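Local coordinates for protein (R)-S-adenosyl-L-methionine hydrolase (Thermus thermophilus, PDB 2CW5) that hydrolyses S-adenosyl-L-methionine to adenosine and L-methionine, forms a homotrimer, and lacks chlorinase and fluorinase activity, at residues Y50-E54 against S227-E232; T171-E177 against T189-R193; F181-A187 against G238-E242; F199-G203 against M250-L255; R206-R210 against P221-L225. The contacts are given in a common frame with arbitrary orientation. Residue numbers count along the deposited sequence, not the author numbering.

In the fold
All five contacts are partly buried. Contact 1, centred nearest the chain's centre (about 11 Å), joins the two domains, setting helix 45-55 against the loop into strand 231-235; contacts 4 and 5 are centred farthest out (about 25 Å). Contacts 2, 4 and 5 are backbone-bonded parts of the C-terminal beta barrel: contact 4 pairs strands 199-202 and 251-254, contact 2 borders it through strand 175-181, and contact 5 joins the sheet's outermost strands. Contact 3 ties a tight turn to a helix start. V200, V252, L191 and A223 pack inside, whereas the E201-R253 ion pair lies on the outer face. Contact 1 instead relies on apolar packing and a shared water. Contacts 1 and 3 also touch a neighbouring subunit.

Contact 1 (Y50-E54 against S227-E232); sequences YALFE and SAGLLE
Y50 packs its ring obliquely against A228 and L230, with OH 3.1 Å and CZ 3.8 Å from A228 CB, and CE1 3.7 Å from L230 CD1. Residues 50-54 are helical (E54 N to Y50 O 2.8 Å). Opposite them, 227-230 make a turn, with G229 at phi/psi 88/9, before the strand begins at L231. The nearest CA atoms are those of E54 and A228, 5.7 Å apart. Y50 and F53 are both chi1 t. F53 lies beside the same two residues, its CE2 4.0 Å from A228 CB and 4.2 Å from L230 CD1. Water 1 lies 3.0 Å from Y50 OH, accepts from A228 N (2.7 Å) and L230 N (3.3 Å), and donates to E232 OE2 (2.9 Å). The interface joins the N- and C-terminal domains. The helix therefore reaches the E232 carboxylate through water 1, with Y50 OH 3.9 Å from E232 OE2; by similarity S227 and E232 bind S-adenosyl-L-methionine, which would place this domain junction beside the substrate site.

Contact 2 (T171-E177 against T189-R193); sequences TEGPEGE and TTLLR
Here the chain enters and leaves the hairpin of strands 175-181 and 187-189 in the C-terminal barrel, and threonine rotamers shape both sides. T190 is chi1 p, which aims OG1 at the facing strand: E177 N donates to T190 OG1 (2.9 Å), while T190 N returns a bond to E177 O (3.0 Å). T189, also p, closes an ST turn with its OG1 accepting from L191 N (3.2 Å), and the same OG1 hydrogen-bonds to L231 O of the neighbouring strand 231-235. T171 is chi1 t and makes a second ST turn, OG1 accepting from G173 N at 2.8 Å. Its backbone forms a single bridge to L191 (CA to CA 5.2 Å), with T171 N to T190 O 3.0 Å and L192 N to T171 O 2.8 Å. L191, chi1 m and chi2 t, sends CD2 into the bend from G173 to G176. L191 CD2 comes within 3.7 Å of G173 CA and 3.9 Å of G176 N; a CB on either glycine would crowd this methyl. P174 follows a cis peptide. E177, chi1 p, carries its carboxylate to a salt bridge with R46, and its CG packs 3.8 Å from T190 CG2.

Contact 3 (F181-A187 against G238-E242); sequences FDRFGNA and GSARE
G238 comes first, and its carbonyl O receives a bond from water 2 at 2.7 Å. The same water donates to N186 OD1 (2.7 Å) and accepts from A240 N (3.0 Å). S239, chi1 t, is the N-cap of the short helix, its OG accepting from E242 N at 3.2 Å. Its CA lies 4.3 Å from the CA of G185, the glycine (phi/psi 91/6) ending the type I turn D182-G185; a CB there would hit the serine hydroxyl. A240 packs CB 4.4 Å from N186 CA. R241 N donates to G185 O (2.9 Å), and the extended R241 side chain crosses one face of F181, its CG 3.8 Å from the ring centroid in a CH-pi contact. D182 OD1 forms an Asx turn with F184 N (2.8 Å), and just past the turn D182 OD2 accepts from N186 ND2 (2.5 Å), probably helping orient N186, which by similarity binds S-adenosyl-L-methionine. The turn links strands 175-181 and 187-189; A187 makes a backbone hydrogen bond to V233 of strand 231-235, which precedes helix 240-243.

Contact 4 (F199-G203 against M250-L255); sequences FVEVG and MPVRLL
This is an antiparallel strand pair of the C-terminal beta barrel, strands 199-202 and 251-254, whose axes approach to 4.6 Å with 157° between their directions. Among the backbone bonds, E201 and R253 are the hydrogen-bonded pair (CA to CA 5.1 Å): E201 N donates to R253 O at 2.8 Å and R253 N to E201 O at 3.0 Å. L255 N donates to F199 O (2.9 Å), extending the pairing to the C-terminal residue, while V200 and L254 form a non-hydrogen-bonded pair, CA to CA 4.6 Å. Apolar contacts gather on the face of V200, V202, V252 and L254, where V200 CG2 meets L254 CD2 at 4.2 Å and V202 CG2 meets V252 CG2 at 4.0 Å. L191, V178 and V207 of neighbouring parts add to this layer. At one end F199 CB packs on L255 CD1 (3.8 Å); at the other, selenomethionine M250 sets SE 3.9 Å from G203 CA. Water 3 bridges G203 N (2.8 Å) and P251 O (2.7 Å). The charged pair lies on the other face: E201, chi1 and chi2 t, meets R253, chi3 p, in a salt bridge, OE2 to NH2 2.6 Å, with weak hydrogen-bond geometry.

Contact 5 (R206-R210 against P221-L225); sequences RVPVR and PVAYL
The two backbones cross steeply: the axes of strands 206-208 and 221-225 come within 5.2 Å and their N-to-C directions differ by 59°. They meet at a single bridge, V209 with A223, CA to CA 4.4 Å. A223 serves both residues that flank V209, its N donating to P208 O at 2.9 Å and its O accepting from R210 N at 2.7 Å. V209 CA approaches A223 O at 3.1 Å, a CA-H...O contact. On their other sides the two segments bond to neighbouring strands, V207 with V200 of strand 199-202 and V222 with A234 of strand 231-235. Strands 205-208 and 221-225 are the outermost of the antiparallel sheet, and the V209-A223 bridge brings its edges together, consistent with the beta barrel of the C-terminal domain. Side chains fill the angle between them. V207, chi1 t, points toward the partner strand, with CG1 3.5 Å from V222 CA and 4.0 Å from A223 CB, and CG2 4.3 Å from P221 CB. V209, also t, brings CG2 to 3.9 Å from A223 CB, where V200 packs too. At the exposed side R210 CB lies 3.9 Å from V222 CG2, and R210 folds back at chi1 and chi2 m so that NH1 donates to V209 O (2.7 Å). Y224 CB sits 3.3 Å from R210 O; its hydroxyl makes a weak hydrogen bond to OE1 of E232, a substrate-binding residue by similarity.

Contact 1 (Y50-E54 against S227-E232)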
# COMPACT_ATOMS: atom_id res chain seq x y z
N TYR C 50 -9.08 -17.20 -1.93
CA TYR C 50 -9.82 -16.77 -3.11
C TYR C 50 -8.97 -15.85 -3.99
O TYR C 50 -8.98 -15.98 -5.22
CB TYR C 50 -11.12 -16.05 -2.72
CG TYR C 50 -11.93 -15.61 -3.92
CD1 TYR C 50 -12.40 -16.54 -4.85
CD2 TYR C 50 -12.17 -14.26 -4.17
CE1 TYR C 50 -13.09 -16.14 -5.99
CE2 TYR C 50 -12.86 -13.84 -5.32
CZ TYR C 50 -13.31 -14.80 -6.22
OH TYR C 50 -13.98 -14.41 -7.36
N ALA C 51 -8.24 -14.92 -3.37
CA ALA C 51 -7.39 -14.00 -4.13
C ALA C 51 -6.40 -14.77 -5.01
O ALA C 51 -6.15 -14.38 -6.15
CB ALA C 51 -6.64 -13.07 -3.18
N LEU C 52 -5.82 -15.84 -4.47
CA LEU C 52 -4.87 -16.65 -5.24
C LEU C 52 -5.60 -17.33 -6.39
O LEU C 52 -5.11 -17.36 -7.52
CB LEU C 52 -4.22 -17.69 -4.33
CG LEU C 52 -3.29 -17.13 -3.25
CD1 LEU C 52 -2.85 -18.25 -2.30
CD2 LEU C 52 -2.08 -16.48 -3.90
N PHE C 53 -6.77 -17.88 -6.10
CA PHE C 53 -7.61 -18.56 -7.09
C PHE C 53 -7.91 -17.62 -8.26
O PHE C 53 -7.85 -18.00 -9.43
CB PHE C 53 -8.91 -18.98 -6.41
CG PHE C 53 -9.90 -19.63 -7.32
CD1 PHE C 53 -9.76 -20.97 -7.68
CD2 PHE C 53 -11.01 -18.93 -7.78
CE1 PHE C 53 -10.71 -21.60 -8.48
CE2 PHE C 53 -11.97 -19.55 -8.58
CZ PHE C 53 -11.82 -20.89 -8.93
N GLU C 54 -8.22 -16.38 -7.91
CA GLU C 54 -8.57 -15.34 -8.87
C GLU C 54 -7.45 -14.99 -9.86
O GLU C 54 -7.71 -14.81 -11.05
CB GLU C 54 -9.00 -14.10 -8.08
CG GLU C 54 -9.45 -12.92 -8.89
CD GLU C 54 -10.41 -12.03 -8.10
OE1 GLU C 54 -10.08 -11.67 -6.95
OE2 GLU C 54 -11.49 -11.69 -8.63
N SER C 227 -16.28 -12.65 -11.92
CA SER C 227 -15.11 -12.72 -12.78
C SER C 227 -14.28 -13.99 -12.63
O SER C 227 -13.50 -14.32 -13.52
CB SER C 227 -14.24 -11.49 -12.53
OG SER C 227 -13.94 -11.34 -11.16
N ALA C 228 -14.43 -14.70 -11.51
CA ALA C 228 -13.66 -15.92 -11.30
C ALA C 228 -14.50 -17.17 -11.54
O ALA C 228 -14.06 -18.29 -11.28
CB ALA C 228 -13.08 -15.94 -9.88
N GLY C 229 -15.72 -16.97 -12.03
CA GLY C 229 -16.61 -18.08 -12.31
C GLY C 229 -17.46 -18.54 -11.14
O GLY C 229 -18.11 -19.58 -11.21
N LEU C 230 -17.46 -17.77 -10.05
CA LEU C 230 -18.26 -18.12 -8.88
C LEU C 230 -19.42 -17.14 -8.73
O LEU C 230 -19.30 -15.96 -9.04
CB LEU C 230 -17.40 -18.09 -7.62
CG LEU C 230 -16.23 -19.08 -7.57
CD1 LEU C 230 -15.46 -18.91 -6.27
CD2 LEU C 230 -16.77 -20.50 -7.69
N LEU C 231 -20.56 -17.64 -8.24
CA LEU C 231 -21.72 -16.78 -8.06
C LEU C 231 -21.42 -15.76 -6.97
O LEU C 231 -20.82 -16.09 -5.94
CB LEU C 231 -22.96 -17.61 -7.68
CG LEU C 231 -24.28 -16.84 -7.50
CD1 LEU C 231 -25.46 -17.78 -7.69
CD2 LEU C 231 -24.33 -16.20 -6.12
N GLU C 232 -21.81 -14.52 -7.20
CA GLU C 232 -21.58 -13.45 -6.24
C GLU C 232 -22.88 -12.73 -5.92
O GLU C 232 -23.83 -12.76 -6.71
CB GLU C 232 -20.56 -12.45 -6.80
CG GLU C 232 -19.13 -12.97 -6.82
CD GLU C 232 -18.15 -12.01 -7.48
OE1 GLU C 232 -18.30 -10.78 -7.30
OE2 GLU C 232 -17.22 -12.48 -8.16
O HOH W 1 -16.13 -14.87 -9.37

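Contact 2 (T171-E177 against T189-R193)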
# COMPACT_ATOMS: atom_id res chain seq x y z
N THR C 171 -19.22 -25.97 -6.27
CA THR C 171 -20.23 -26.90 -6.76
C THR C 171 -21.30 -26.24 -7.61
O THR C 171 -21.57 -25.05 -7.50
CB THR C 171 -20.92 -27.63 -5.57
OG1 THR C 171 -22.13 -28.25 -6.00
CG2 THR C 171 -21.23 -26.65 -4.45
N GLU C 172 -21.93 -27.05 -8.47
CA GLU C 172 -22.99 -26.55 -9.33
C GLU C 172 -24.20 -26.25 -8.46
O GLU C 172 -25.11 -25.51 -8.85
CB GLU C 172 -23.35 -27.59 -10.39
CG GLU C 172 -24.38 -27.10 -11.39
CD GLU C 172 -24.66 -28.12 -12.47
OE1 GLU C 172 -25.06 -29.25 -12.14
OE2 GLU C 172 -24.47 -27.78 -13.66
N GLY C 173 -24.22 -26.84 -7.26
CA GLY C 173 -25.32 -26.60 -6.35
C GLY C 173 -26.32 -27.73 -6.25
O GLY C 173 -25.99 -28.89 -6.52
N PRO C 174 -27.58 -27.43 -5.89
CA PRO C 174 -28.06 -26.08 -5.58
C PRO C 174 -27.57 -25.47 -4.26
O PRO C 174 -27.71 -24.26 -4.05
CB PRO C 174 -29.58 -26.25 -5.60
CG PRO C 174 -29.75 -27.63 -5.07
CD PRO C 174 -28.70 -28.39 -5.84
N GLU C 175 -26.98 -26.29 -3.40
CA GLU C 175 -26.49 -25.82 -2.11
C GLU C 175 -25.00 -25.47 -2.09
O GLU C 175 -24.15 -26.29 -2.45
CB GLU C 175 -26.78 -26.86 -1.03
CG GLU C 175 -25.88 -28.10 -1.08
CD GLU C 175 -25.91 -28.80 -2.43
OE1 GLU C 175 -26.98 -29.33 -2.81
OE2 GLU C 175 -24.86 -28.84 -3.12
N GLY C 176 -24.69 -24.25 -1.66
CA GLY C 176 -23.31 -23.82 -1.57
C GLY C 176 -23.18 -22.99 -0.31
O GLY C 176 -24.04 -23.08 0.57
N GLU C 177 -22.13 -22.19 -0.19
CA GLU C 177 -21.98 -21.36 1.00
C GLU C 177 -21.24 -20.08 0.65
O GLU C 177 -20.65 -19.97 -0.42
CB GLU C 177 -21.19 -22.12 2.07
CG GLU C 177 -19.70 -22.25 1.75
CD GLU C 177 -18.90 -22.88 2.87
OE1 GLU C 177 -18.86 -24.12 2.97
OE2 GLU C 177 -18.30 -22.12 3.66
N THR C 189 -19.53 -16.70 -3.33
CA THR C 189 -20.05 -17.99 -2.90
C THR C 189 -19.28 -19.11 -3.58
O THR C 189 -18.44 -18.87 -4.44
CB THR C 189 -21.55 -18.15 -3.24
OG1 THR C 189 -21.70 -18.43 -4.64
CG2 THR C 189 -22.32 -16.87 -2.90
N THR C 190 -19.58 -20.34 -3.18
CA THR C 190 -18.93 -21.52 -3.73
C THR C 190 -19.71 -22.09 -4.92
O THR C 190 -19.34 -23.12 -5.48
CB THR C 190 -18.80 -22.63 -2.65
OG1 THR C 190 -20.10 -22.91 -2.11
CG2 THR C 190 -17.87 -22.19 -1.54
N LEU C 191 -20.79 -21.42 -5.30
CA LEU C 191 -21.61 -21.87 -6.43
C LEU C 191 -20.97 -21.57 -7.78
O LEU C 191 -20.50 -20.46 -8.02
CB LEU C 191 -23.00 -21.24 -6.37
CG LEU C 191 -23.89 -21.72 -5.23
CD1 LEU C 191 -25.22 -20.99 -5.28
CD2 LEU C 191 -24.11 -23.23 -5.36
N LEU C 192 -20.97 -22.56 -8.67
CA LEU C 192 -20.39 -22.40 -10.00
C LEU C 192 -21.38 -21.95 -11.07
O LEU C 192 -20.98 -21.61 -12.19
CB LEU C 192 -19.74 -23.72 -10.44
CG LEU C 192 -18.50 -24.08 -9.62
CD1 LEU C 192 -18.12 -25.53 -9.87
CD2 LEU C 192 -17.36 -23.12 -10.00
N ARG C 193 -22.66 -21.94 -10.75
CA ARG C 193 -23.63 -21.50 -11.74
C ARG C 193 -24.59 -20.45 -11.19
O ARG C 193 -24.89 -20.42 -9.99
CB ARG C 193 -24.41 -22.69 -12.31
CG ARG C 193 -25.62 -23.11 -11.51
CD ARG C 193 -26.61 -23.83 -12.42
NE ARG C 193 -27.91 -24.01 -11.78
CZ ARG C 193 -29.00 -24.44 -12.42
NH1 ARG C 193 -28.94 -24.73 -13.71
NH2 ARG C 193 -30.14 -24.59 -11.76

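Contact 3 (F181-A187 against G238-E242)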
# COMPACT_ATOMS: atom_id res chain seq x y z
N PHE C 181 -15.73 -12.37 1.24
CA PHE C 181 -16.28 -11.11 0.72
C PHE C 181 -15.15 -10.32 0.05
O PHE C 181 -13.98 -10.52 0.38
CB PHE C 181 -16.84 -10.25 1.86
CG PHE C 181 -17.95 -10.91 2.62
CD1 PHE C 181 -19.25 -10.87 2.13
CD2 PHE C 181 -17.70 -11.58 3.81
CE1 PHE C 181 -20.29 -11.50 2.81
CE2 PHE C 181 -18.73 -12.21 4.50
CZ PHE C 181 -20.02 -12.17 4.00
N ASP C 182 -15.48 -9.44 -0.89
CA ASP C 182 -14.42 -8.65 -1.50
C ASP C 182 -14.33 -7.32 -0.75
O ASP C 182 -15.06 -7.11 0.23
CB ASP C 182 -14.63 -8.42 -3.00
CG ASP C 182 -15.88 -7.63 -3.32
OD1 ASP C 182 -16.38 -6.89 -2.44
OD2 ASP C 182 -16.35 -7.75 -4.47
N ARG C 183 -13.46 -6.43 -1.19
CA ARG C 183 -13.27 -5.15 -0.52
C ARG C 183 -14.49 -4.23 -0.50
O ARG C 183 -14.53 -3.28 0.28
CB ARG C 183 -12.07 -4.42 -1.13
CG ARG C 183 -12.19 -4.09 -2.61
CD ARG C 183 -10.81 -4.08 -3.28
NE ARG C 183 -10.81 -3.47 -4.60
CZ ARG C 183 -10.67 -2.16 -4.83
NH1 ARG C 183 -10.51 -1.33 -3.81
NH2 ARG C 183 -10.67 -1.70 -6.07
N PHE C 184 -15.48 -4.52 -1.33
CA PHE C 184 -16.69 -3.70 -1.39
C PHE C 184 -17.84 -4.33 -0.60
O PHE C 184 -18.94 -3.78 -0.54
CB PHE C 184 -17.14 -3.52 -2.84
CG PHE C 184 -16.12 -2.83 -3.70
CD1 PHE C 184 -15.77 -1.51 -3.47
CD2 PHE C 184 -15.51 -3.51 -4.75
CE1 PHE C 184 -14.82 -0.87 -4.27
CE2 PHE C 184 -14.56 -2.88 -5.56
CZ PHE C 184 -14.22 -1.56 -5.32
N GLY C 185 -17.57 -5.49 0.01
CA GLY C 185 -18.60 -6.15 0.78
C GLY C 185 -19.41 -7.13 -0.05
O GLY C 185 -20.40 -7.68 0.44
N ASN C 186 -19.00 -7.35 -1.30
CA ASN C 186 -19.69 -8.30 -2.16
C ASN C 186 -19.40 -9.68 -1.59
O ASN C 186 -18.29 -9.95 -1.14
CB ASN C 186 -19.15 -8.26 -3.60
CG ASN C 186 -19.41 -6.94 -4.30
OD1 ASN C 186 -20.51 -6.38 -4.21
ND2 ASN C 186 -18.41 -6.44 -5.02
N ALA C 187 -20.40 -10.55 -1.61
CA ALA C 187 -20.20 -11.90 -1.09
C ALA C 187 -19.85 -12.87 -2.21
O ALA C 187 -20.54 -12.93 -3.23
CB ALA C 187 -21.46 -12.36 -0.38
N GLY C 238 -23.29 -0.31 -2.43
CA GLY C 238 -23.44 -0.70 -1.04
C GLY C 238 -22.68 -1.97 -0.72
O GLY C 238 -22.04 -2.57 -1.60
N SER C 239 -22.76 -2.39 0.53
CA SER C 239 -22.08 -3.59 0.99
C SER C 239 -23.08 -4.70 1.30
O SER C 239 -23.85 -4.61 2.26
CB SER C 239 -21.26 -3.27 2.25
OG SER C 239 -20.67 -4.43 2.80
N ALA C 240 -23.08 -5.74 0.47
CA ALA C 240 -23.98 -6.87 0.67
C ALA C 240 -23.74 -7.43 2.07
O ALA C 240 -24.67 -7.84 2.75
CB ALA C 240 -23.71 -7.96 -0.37
N ARG C 241 -22.47 -7.43 2.47
CA ARG C 241 -22.08 -7.92 3.79
C ARG C 241 -22.81 -7.13 4.87
O ARG C 241 -23.44 -7.70 5.76
CB ARG C 241 -20.57 -7.77 3.97
CG ARG C 241 -20.02 -8.39 5.24
CD ARG C 241 -18.51 -8.22 5.32
NE ARG C 241 -17.92 -9.09 6.33
CZ ARG C 241 -16.61 -9.23 6.52
NH1 ARG C 241 -15.75 -8.55 5.77
NH2 ARG C 241 -16.16 -10.05 7.46
N GLU C 242 -22.74 -5.80 4.78
CA GLU C 242 -23.38 -4.91 5.74
C GLU C 242 -24.89 -4.90 5.61
O GLU C 242 -25.62 -5.28 6.52
CB GLU C 242 -22.87 -3.48 5.57
CG GLU C 242 -21.37 -3.29 5.73
CD GLU C 242 -20.96 -1.83 5.65
OE1 GLU C 242 -21.40 -1.04 6.51
OE2 GLU C 242 -20.20 -1.46 4.72
O HOH W 2 -22.02 -5.22 -2.29

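Contact 4 (F199-G203 against M250-L255)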
# COMPACT_ATOMS: atom_id res chain seq x y z
N PHE C 199 -33.31 -17.33 -8.88
CA PHE C 199 -33.17 -16.68 -7.58
C PHE C 199 -32.23 -17.47 -6.68
O PHE C 199 -32.20 -18.70 -6.72
CB PHE C 199 -34.53 -16.56 -6.90
CG PHE C 199 -35.45 -15.54 -7.52
CD1 PHE C 199 -35.24 -14.18 -7.31
CD2 PHE C 199 -36.51 -15.94 -8.32
CE1 PHE C 199 -36.09 -13.23 -7.89
CE2 PHE C 199 -37.36 -15.00 -8.89
CZ PHE C 199 -37.15 -13.65 -8.68
N VAL C 200 -31.47 -16.75 -5.86
CA VAL C 200 -30.56 -17.40 -4.94
C VAL C 200 -30.97 -16.98 -3.53
O VAL C 200 -31.24 -15.80 -3.27
CB VAL C 200 -29.09 -16.99 -5.23
CG1 VAL C 200 -28.89 -15.50 -5.01
CG2 VAL C 200 -28.15 -17.80 -4.36
N GLU C 201 -31.04 -17.94 -2.62
CA GLU C 201 -31.43 -17.66 -1.25
C GLU C 201 -30.24 -17.68 -0.30
O GLU C 201 -29.51 -18.67 -0.23
CB GLU C 201 -32.49 -18.66 -0.79
CG GLU C 201 -32.95 -18.46 0.64
CD GLU C 201 -34.12 -19.35 1.01
OE1 GLU C 201 -35.22 -19.15 0.44
OE2 GLU C 201 -33.94 -20.25 1.85
N VAL C 202 -30.06 -16.58 0.42
CA VAL C 202 -28.97 -16.46 1.38
C VAL C 202 -29.38 -15.49 2.49
O VAL C 202 -29.95 -14.43 2.21
CB VAL C 202 -27.67 -15.96 0.70
CG1 VAL C 202 -27.90 -14.61 0.05
CG2 VAL C 202 -26.54 -15.87 1.73
N GLY C 203 -29.09 -15.86 3.73
CA GLY C 203 -29.43 -15.00 4.86
C GLY C 203 -30.92 -14.77 5.03
O GLY C 203 -31.34 -13.75 5.58
N MSE C 250 -22.24 -19.03 5.61
CA MSE C 250 -23.68 -18.97 5.49
C MSE C 250 -24.11 -19.74 4.24
O MSE C 250 -23.54 -19.56 3.17
CB MSE C 250 -24.11 -17.51 5.39
CG MSE C 250 -25.52 -17.22 5.81
SE MSE C 250 -25.75 -15.31 5.96
CE MSE C 250 -24.96 -15.05 7.70
N PRO C 251 -25.10 -20.63 4.37
CA PRO C 251 -25.52 -21.38 3.19
C PRO C 251 -26.18 -20.52 2.10
O PRO C 251 -26.83 -19.51 2.38
CB PRO C 251 -26.46 -22.44 3.76
CG PRO C 251 -26.99 -21.80 5.01
CD PRO C 251 -25.78 -21.12 5.58
N VAL C 252 -25.96 -20.94 0.86
CA VAL C 252 -26.50 -20.28 -0.32
C VAL C 252 -27.20 -21.38 -1.10
O VAL C 252 -26.61 -22.43 -1.36
CB VAL C 252 -25.37 -19.67 -1.17
CG1 VAL C 252 -25.95 -19.02 -2.42
CG2 VAL C 252 -24.60 -18.63 -0.35
N ARG C 253 -28.45 -21.15 -1.46
CA ARG C 253 -29.22 -22.16 -2.18
C ARG C 253 -29.92 -21.63 -3.43
O ARG C 253 -30.65 -20.64 -3.38
CB ARG C 253 -30.25 -22.76 -1.21
CG ARG C 253 -31.38 -23.55 -1.83
CD ARG C 253 -32.22 -24.19 -0.73
NE ARG C 253 -32.46 -23.24 0.36
CZ ARG C 253 -32.96 -23.57 1.55
NH1 ARG C 253 -33.29 -24.82 1.82
NH2 ARG C 253 -33.11 -22.63 2.48
N LEU C 254 -29.69 -22.30 -4.56
CA LEU C 254 -30.32 -21.90 -5.81
C LEU C 254 -31.77 -22.38 -5.79
O LEU C 254 -32.04 -23.57 -5.62
CB LEU C 254 -29.58 -22.50 -7.00
CG LEU C 254 -28.21 -21.88 -7.30
CD1 LEU C 254 -27.53 -22.64 -8.43
CD2 LEU C 254 -28.39 -20.41 -7.67
N LEU C 255 -32.69 -21.45 -5.94
CA LEU C 255 -34.11 -21.77 -5.93
C LEU C 255 -34.58 -22.19 -7.32
O LEU C 255 -35.44 -21.50 -7.89
CB LEU C 255 -34.92 -20.55 -5.46
CG LEU C 255 -34.54 -20.01 -4.08
CD1 LEU C 255 -35.20 -18.66 -3.86
CD2 LEU C 255 -34.95 -21.01 -3.00
OXT LEU C 255 -34.06 -23.22 -7.82
O HOH W 3 -28.05 -18.39 4.51

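Contact 5 (R206-R210 against P221-L225)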
# COMPACT_ATOMS: atom_id res chain seq x y z
N ARG C 206 -34.28 -13.67 -0.71
CA ARG C 206 -34.37 -14.19 -2.07
C ARG C 206 -33.77 -13.12 -2.98
O ARG C 206 -34.35 -12.05 -3.16
CB ARG C 206 -35.83 -14.44 -2.46
CG ARG C 206 -36.47 -15.64 -1.77
CD ARG C 206 -37.99 -15.57 -1.86
NE ARG C 206 -38.49 -15.57 -3.23
CZ ARG C 206 -38.53 -16.63 -4.03
NH1 ARG C 206 -38.09 -17.80 -3.59
NH2 ARG C 206 -39.00 -16.52 -5.26
N VAL C 207 -32.60 -13.41 -3.54
CA VAL C 207 -31.92 -12.46 -4.41
C VAL C 207 -31.99 -12.91 -5.87
O VAL C 207 -31.67 -14.05 -6.20
CB VAL C 207 -30.44 -12.31 -3.99
CG1 VAL C 207 -29.72 -11.34 -4.92
CG2 VAL C 207 -30.37 -11.83 -2.54
N PRO C 208 -32.42 -12.00 -6.77
CA PRO C 208 -32.52 -12.34 -8.19
C PRO C 208 -31.15 -12.40 -8.87
O PRO C 208 -30.26 -11.60 -8.58
CB PRO C 208 -33.39 -11.22 -8.75
CG PRO C 208 -32.97 -10.05 -7.91
CD PRO C 208 -32.94 -10.65 -6.52
N VAL C 209 -31.00 -13.35 -9.78
CA VAL C 209 -29.77 -13.51 -10.53
C VAL C 209 -29.92 -12.74 -11.83
O VAL C 209 -30.95 -12.85 -12.50
CB VAL C 209 -29.49 -14.99 -10.84
CG1 VAL C 209 -28.21 -15.12 -11.64
CG2 VAL C 209 -29.41 -15.78 -9.55
N ARG C 210 -28.91 -11.96 -12.19
CA ARG C 210 -28.95 -11.17 -13.41
C ARG C 210 -27.60 -11.13 -14.12
O ARG C 210 -26.59 -11.58 -13.57
CB ARG C 210 -29.40 -9.74 -13.09
CG ARG C 210 -30.86 -9.61 -12.68
CD ARG C 210 -31.79 -9.91 -13.85
NE ARG C 210 -33.20 -9.72 -13.51
CZ ARG C 210 -33.89 -10.52 -12.70
NH1 ARG C 210 -33.31 -11.56 -12.14
NH2 ARG C 210 -35.17 -10.26 -12.46
N PRO C 221 -29.95 -5.65 -3.70
CA PRO C 221 -29.05 -6.80 -3.85
C PRO C 221 -29.28 -7.56 -5.15
O PRO C 221 -30.42 -7.69 -5.60
CB PRO C 221 -29.39 -7.65 -2.63
CG PRO C 221 -30.88 -7.49 -2.58
CD PRO C 221 -31.07 -5.99 -2.80
N VAL C 222 -28.21 -8.08 -5.74
CA VAL C 222 -28.32 -8.83 -6.98
C VAL C 222 -27.24 -9.91 -7.05
O VAL C 222 -26.13 -9.72 -6.55
CB VAL C 222 -28.19 -7.88 -8.20
CG1 VAL C 222 -26.83 -7.20 -8.18
CG2 VAL C 222 -28.39 -8.65 -9.49
N ALA C 223 -27.58 -11.04 -7.67
CA ALA C 223 -26.63 -12.15 -7.82
C ALA C 223 -26.24 -12.27 -9.29
O ALA C 223 -27.04 -12.01 -10.18
CB ALA C 223 -27.27 -13.44 -7.33
N TYR C 224 -24.99 -12.68 -9.52
CA TYR C 224 -24.47 -12.82 -10.88
C TYR C 224 -23.22 -13.69 -10.85
O TYR C 224 -22.63 -13.89 -9.78
CB TYR C 224 -24.10 -11.44 -11.42
CG TYR C 224 -23.10 -10.73 -10.54
CD1 TYR C 224 -21.73 -10.92 -10.69
CD2 TYR C 224 -23.53 -9.92 -9.48
CE1 TYR C 224 -20.81 -10.35 -9.82
CE2 TYR C 224 -22.62 -9.35 -8.60
CZ TYR C 224 -21.27 -9.57 -8.77
OH TYR C 224 -20.37 -9.02 -7.88
N LEU C 225 -22.81 -14.21 -12.00
CA LEU C 225 -21.61 -15.02 -12.05
C LEU C 225 -20.44 -14.05 -12.07
O LEU C 225 -20.35 -13.19 -12.95
CB LEU C 225 -21.58 -15.91 -13.29
CG LEU C 225 -20.49 -16.99 -13.28
CD1 LEU C 225 -20.79 -18.00 -12.18
CD2 LEU C 225 -20.41 -17.67 -14.63